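Local coordinates for mandelate racemase / muconate lactonizing enzyme, C-terminal domain protein (Pseudovibrio sp. JE062, PDB 4JHM) that is of undescribed function but belongs to the mandelate racemase / muconate lactonizing enzyme family, with an enolase-like N-terminal domain and a TIM-barrel-like C-terminal domain, at residues Val225-Phe230 against Ile244-Asn249; Leu252-Val257 against Phe286-Gly291. One frame throughout, in Å; residues are numbered along the deposited sequence.

In the fold
Both contacts lie in the barrel domain of this enolase-superfamily chain and follow each other in sequence, with centres about 15 Å apart. Contact 1 is polar: the loop after strand 220-222 is tied by a carboxylate to the chain leaving the next parallel strand, 243-245. Contact 2 opens a few residues later, where helix 254-262 begins and packs through aliphatic side chains on helix 279-291. Beyond this adjoining stretch of chain the two do not touch. Each also reaches the second subunit, another copy of the protein: Tyr228 of contact 1 packs on Glu256 there, and Glu256 of contact 2 on Tyr228 there.

Contact 1 (Val225-Phe230 against Ile244-Asn249); sequences VSDYDF and ISSHGN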
loop_
_atom_site.group_PDB
_atom_site.type_symbol
_atom_site.label_atom_id
_atom_site.label_comp_id
_atom_site.label_asym_id
_atom_site.label_seq_id
_atom_site.Cartn_x
_atom_site.Cartn_y
_atom_site.Cartn_z
ATOM N N VAL A 225 -10.040 -20.290 12.109
ATOM C CA VAL A 225 -11.200 -19.474 12.456
ATOM C C VAL A 225 -12.166 -19.385 11.267
ATOM O O VAL A 225 -12.009 -20.095 10.264
ATOM C CB VAL A 225 -10.773 -18.063 12.897
ATOM C CG1 VAL A 225 -10.039 -18.125 14.224
ATOM C CG2 VAL A 225 -9.887 -17.410 11.852
ATOM N N SER A 226 -13.174 -18.529 11.383
ATOM C CA SER A 226 -14.111 -18.323 10.291
ATOM C C SER A 226 -13.358 -17.955 9.027
ATOM O O SER A 226 -12.507 -17.071 9.048
ATOM C CB SER A 226 -15.084 -17.201 10.625
ATOM O OG SER A 226 -15.745 -16.754 9.457
ATOM N N ASP A 227 -13.688 -18.620 7.927
ATOM C CA ASP A 227 -13.029 -18.367 6.651
ATOM C C ASP A 227 -13.151 -16.916 6.208
ATOM O O ASP A 227 -12.372 -16.458 5.374
ATOM C CB ASP A 227 -13.620 -19.255 5.556
ATOM C CG ASP A 227 -13.021 -20.627 5.540
ATOM O OD1 ASP A 227 -12.469 -21.043 6.582
ATOM O OD2 ASP A 227 -13.102 -21.289 4.482
ATOM N N TYR A 228 -14.134 -16.201 6.743
ATOM C CA TYR A 228 -14.397 -14.839 6.290
ATOM C C TYR A 228 -13.611 -13.807 7.079
ATOM O O TYR A 228 -13.651 -12.626 6.757
ATOM C CB TYR A 228 -15.894 -14.535 6.353
ATOM C CG TYR A 228 -16.690 -15.463 5.479
ATOM C CD1 TYR A 228 -16.620 -15.367 4.094
ATOM C CD2 TYR A 228 -17.485 -16.457 6.029
ATOM C CE1 TYR A 228 -17.336 -16.222 3.283
ATOM C CE2 TYR A 228 -18.207 -17.317 5.225
ATOM C CZ TYR A 228 -18.129 -17.193 3.854
ATOM O OH TYR A 228 -18.839 -18.051 3.049
ATOM N N ASP A 229 -12.903 -14.258 8.108
ATOM C CA ASP A 229 -12.078 -13.375 8.912
ATOM C C ASP A 229 -10.726 -13.238 8.239
ATOM O O ASP A 229 -9.723 -13.731 8.731
ATOM C CB ASP A 229 -11.915 -13.930 10.325
ATOM C CG ASP A 229 -11.080 -13.025 11.215
ATOM O OD1 ASP A 229 -10.511 -12.024 10.717
ATOM O OD2 ASP A 229 -10.985 -13.320 12.421
ATOM N N PHE A 230 -10.713 -12.542 7.112
ATOM C CA PHE A 230 -9.535 -12.465 6.267
ATOM C C PHE A 230 -8.298 -11.995 7.033
ATOM O O PHE A 230 -7.269 -12.671 7.030
ATOM C CB PHE A 230 -9.801 -11.549 5.067
ATOM C CG PHE A 230 -10.940 -12.000 4.187
ATOM C CD1 PHE A 230 -11.399 -13.310 4.218
ATOM C CD2 PHE A 230 -11.540 -11.114 3.303
ATOM C CE1 PHE A 230 -12.442 -13.717 3.399
ATOM C CE2 PHE A 230 -12.581 -11.518 2.478
ATOM C CZ PHE A 230 -13.030 -12.822 2.525
ATOM N N ILE A 244 -1.260 -22.817 6.647
ATOM C CA ILE A 244 -2.599 -22.468 7.119
ATOM C C ILE A 244 -3.606 -22.673 5.997
ATOM O O ILE A 244 -3.484 -22.063 4.934
ATOM C CB ILE A 244 -2.665 -21.004 7.584
ATOM C CG1 ILE A 244 -1.580 -20.724 8.626
ATOM C CG2 ILE A 244 -4.040 -20.678 8.141
ATOM C CD1 ILE A 244 -1.610 -21.650 9.821
ATOM N N SER A 245 -4.601 -23.527 6.233
ATOM C CA SER A 245 -5.549 -23.898 5.189
ATOM C C SER A 245 -6.973 -23.483 5.544
ATOM O O SER A 245 -7.308 -23.350 6.713
ATOM C CB SER A 245 -5.492 -25.402 4.952
ATOM O OG SER A 245 -5.879 -25.718 3.627
ATOM N N SER A 246 -7.809 -23.276 4.528
ATOM C CA SER A 246 -9.198 -22.864 4.755
ATOM C C SER A 246 -10.055 -24.061 5.142
ATOM O O SER A 246 -9.581 -25.195 5.150
ATOM C CB SER A 246 -9.785 -22.193 3.506
ATOM O OG SER A 246 -10.059 -23.137 2.480
ATOM N N HIS A 247 -11.317 -23.798 5.467
ATOM C CA HIS A 247 -12.271 -24.855 5.775
ATOM C C HIS A 247 -12.684 -25.564 4.488
ATOM O O HIS A 247 -13.085 -26.726 4.511
ATOM C CB HIS A 247 -13.493 -24.271 6.487
ATOM C CG HIS A 247 -14.608 -25.251 6.682
ATOM N ND1 HIS A 247 -14.725 -26.029 7.810
ATOM C CD2 HIS A 247 -15.659 -25.573 5.892
ATOM C CE1 HIS A 247 -15.797 -26.793 7.707
ATOM N NE2 HIS A 247 -16.382 -26.537 6.551
ATOM N N GLY A 248 -12.597 -24.845 3.371
ATOM C CA GLY A 248 -12.732 -25.441 2.048
ATOM C C GLY A 248 -14.143 -25.519 1.506
ATOM O O GLY A 248 -14.367 -26.079 0.426
ATOM N N ASN A 249 -15.097 -24.962 2.244
ATOM C CA ASN A 249 -16.505 -25.042 1.858
ATOM C C ASN A 249 -17.219 -23.701 1.927
ATOM O O ASN A 249 -18.447 -23.645 1.892
ATOM C CB ASN A 249 -17.240 -26.038 2.754
ATOM C CG ASN A 249 -16.668 -27.433 2.663
ATOM O OD1 ASN A 249 -16.827 -28.119 1.653
ATOM N ND2 ASN A 249 -15.996 -27.862 3.720
#
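Asp227 reaches across to the backbone of His247 and joins the loops that follow two neighbouring parallel strands of the TIM-barrel-like domain, 220-222 and 243-245. With CG anti to its own carbonyl carbon (chi1 -83°), the carboxylate swings out to the His247 amide. That N is shared by both carboxylate oxygens: it lies 3.2 Å from Asp227 OD1 with an N-H...O angle of 152°, and at the same distance from OD2 on a slightly more bent path. Each oxygen receives it through the syn lone pair, the side facing its twin, so one N-H points into the fork of the carboxylate. Beside this bond the CB of His247 lies 3.4 Å from Asp227 OD1, while Ser246 CB sits 3.6 Å from OD2. The imidazole itself leads away, its plane turned 70° from the carboxylate.

Asp227 is presented by a type I turn from Ser226 to Asp229, closed by a 3.0 Å bond from Asp229 N to Ser226 O. Farther out, Asp229 occupies the N-cap of helix 230-239, whose Tyr233 packs on Asp227. On the strand side, Ser245 OG bonds to Asp268 and Arg270. Within the turn, Ser226 OG forms an ST turn by accepting from Tyr228 N at 3.2 Å.

Contact 2 (Leu252-Val257 against Phe286-Gly291); sequences LTLQEV and FAIAAG
Ile288 points from helix 279-291 toward the start of helix 254-262, and its two branches meet different residues there. The longer branch ends in CD1, which approaches Leu254 CD2 to 3.7 Å and lies 3.9 Å from Leu254 CB, touching both the root of the leucine and one methyl of its fork. The two side chains cross at about a right angle, so the isoleucine comes at the leucine end-on rather than running alongside it. An extended outer chain, with CD1 anti to CA (chi2 171°), carries that methyl across to the leucine. The shorter branch serves Val257: Ile288 CG2 lies 4.1 Å from Val257 CG1, a looser meeting in which the side chains pass at a slant. Leu254 and Val257 are three residues apart on their helix, and Ile288 is the residue that both touch across the contact.

All three are buried. Leu254 also packs on Gln281, Lys284 and Cys285 of helix 279-291, while Ala287 of the fourth subunit, another copy of the protein, lies against Ile288.

The first turn of helix 254-262 is fixed by a capping box. Glu256 N donates to Thr253 OG1 at 3.0 Å, and Thr253 N returns a bond of 3.2 Å to Glu256 OE1. The hydroxyl of Thr253 also donates to Glu256 OE1, on that oxygen's anti lone pair, whereas Thr253 N meets the same oxygen 32° out of the carboxylate plane. The contact thus pairs an N-terminal capping box with aliphatic helix-helix packing in the TIM-barrel-like domain.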
loop_
_atom_site.group_PDB
_atom_site.type_symbol
_atom_site.label_atom_id
_atom_site.label_comp_id
_atom_site.label_asym_id
_atom_site.label_seq_id
_atom_site.Cartn_x
_atom_site.Cartn_y
_atom_site.Cartn_z
ATOM N N LEU A 252 -15.668 -20.359 -2.650
ATOM C CA LEU A 252 -15.744 -21.367 -3.705
ATOM C C LEU A 252 -15.486 -20.857 -5.132
ATOM O O LEU A 252 -15.282 -21.655 -6.055
ATOM C CB LEU A 252 -17.120 -22.033 -3.676
ATOM C CG LEU A 252 -17.686 -22.456 -2.318
ATOM C CD1 LEU A 252 -18.917 -23.328 -2.521
ATOM C CD2 LEU A 252 -16.649 -23.190 -1.482
ATOM N N THR A 253 -15.507 -19.546 -5.330
ATOM C CA THR A 253 -15.366 -19.003 -6.676
ATOM C C THR A 253 -13.901 -18.860 -7.069
ATOM O O THR A 253 -13.033 -18.682 -6.222
ATOM C CB THR A 253 -16.053 -17.630 -6.818
ATOM O OG1 THR A 253 -15.556 -16.727 -5.818
ATOM C CG2 THR A 253 -17.571 -17.772 -6.689
ATOM N N LEU A 254 -13.638 -18.937 -8.370
ATOM C CA LEU A 254 -12.290 -18.756 -8.893
ATOM C C LEU A 254 -11.741 -17.385 -8.491
ATOM O O LEU A 254 -10.534 -17.228 -8.300
ATOM C CB LEU A 254 -12.283 -18.899 -10.418
ATOM C CG LEU A 254 -12.802 -20.208 -11.020
ATOM C CD1 LEU A 254 -12.866 -20.115 -12.536
ATOM C CD2 LEU A 254 -11.938 -21.385 -10.599
ATOM N N GLN A 255 -12.628 -16.401 -8.363
ATOM C CA GLN A 255 -12.233 -15.057 -7.940
ATOM C C GLN A 255 -11.861 -15.054 -6.467
ATOM O O GLN A 255 -10.824 -14.513 -6.087
ATOM C CB GLN A 255 -13.355 -14.039 -8.173
ATOM C CG GLN A 255 -13.792 -13.867 -9.623
ATOM C CD GLN A 255 -14.686 -14.995 -10.096
ATOM O OE1 GLN A 255 -14.206 -16.051 -10.486
ATOM N NE2 GLN A 255 -15.991 -14.777 -10.058
ATOM N N GLU A 256 -12.706 -15.660 -5.636
ATOM C CA GLU A 256 -12.455 -15.706 -4.197
ATOM C C GLU A 256 -11.113 -16.361 -3.891
ATOM O O GLU A 256 -10.319 -15.829 -3.106
ATOM C CB GLU A 256 -13.579 -16.443 -3.471
ATOM C CG GLU A 256 -14.763 -15.560 -3.105
ATOM C CD GLU A 256 -15.981 -16.359 -2.679
ATOM O OE1 GLU A 256 -16.489 -17.154 -3.494
ATOM O OE2 GLU A 256 -16.441 -16.184 -1.533
ATOM N N VAL A 257 -10.865 -17.510 -4.517
ATOM C CA VAL A 257 -9.589 -18.209 -4.391
ATOM C C VAL A 257 -8.448 -17.322 -4.875
ATOM O O VAL A 257 -7.383 -17.252 -4.254
ATOM C CB VAL A 257 -9.577 -19.501 -5.230
ATOM C CG1 VAL A 257 -8.154 -20.025 -5.382
ATOM C CG2 VAL A 257 -10.480 -20.556 -4.605
ATOM N N PHE A 286 -6.698 -25.598 -9.273
ATOM C CA PHE A 286 -5.347 -26.148 -9.298
ATOM C C PHE A 286 -4.440 -25.238 -10.107
ATOM O O PHE A 286 -3.386 -24.805 -9.633
ATOM C CB PHE A 286 -5.343 -27.546 -9.932
ATOM C CG PHE A 286 -5.379 -28.672 -8.936
ATOM C CD1 PHE A 286 -4.210 -29.133 -8.354
ATOM C CD2 PHE A 286 -6.571 -29.275 -8.594
ATOM C CE1 PHE A 286 -4.234 -30.168 -7.440
ATOM C CE2 PHE A 286 -6.599 -30.314 -7.686
ATOM C CZ PHE A 286 -5.428 -30.765 -7.110
ATOM N N ALA A 287 -4.860 -24.959 -11.338
ATOM C CA ALA A 287 -4.105 -24.086 -12.230
ATOM C C ALA A 287 -3.863 -22.737 -11.571
ATOM O O ALA A 287 -2.787 -22.158 -11.701
ATOM C CB ALA A 287 -4.847 -23.902 -13.545
ATOM N N ILE A 288 -4.867 -22.247 -10.854
ATOM C CA ILE A 288 -4.775 -20.945 -10.206
ATOM C C ILE A 288 -3.756 -20.974 -9.067
ATOM O O ILE A 288 -2.935 -20.060 -8.938
ATOM C CB ILE A 288 -6.155 -20.478 -9.707
ATOM C CG1 ILE A 288 -7.062 -20.210 -10.911
ATOM C CG2 ILE A 288 -6.026 -19.227 -8.850
ATOM C CD1 ILE A 288 -8.514 -19.962 -10.558
ATOM N N ALA A 289 -3.800 -22.027 -8.255
ATOM C CA ALA A 289 -2.804 -22.214 -7.201
ATOM C C ALA A 289 -1.418 -22.307 -7.809
ATOM O O ALA A 289 -0.481 -21.678 -7.334
ATOM C CB ALA A 289 -3.100 -23.465 -6.399
ATOM N N ALA A 290 -1.295 -23.102 -8.867
ATOM C CA ALA A 290 -0.031 -23.234 -9.583
ATOM C C ALA A 290 0.597 -21.859 -9.807
ATOM O O ALA A 290 1.724 -21.604 -9.387
ATOM C CB ALA A 290 -0.253 -23.942 -10.912
ATOM N N GLY A 291 -0.153 -20.971 -10.451
ATOM C CA GLY A 291 0.325 -19.621 -10.744
ATOM C C GLY A 291 0.691 -18.827 -9.503
ATOM O O GLY A 291 1.413 -17.835 -9.584
#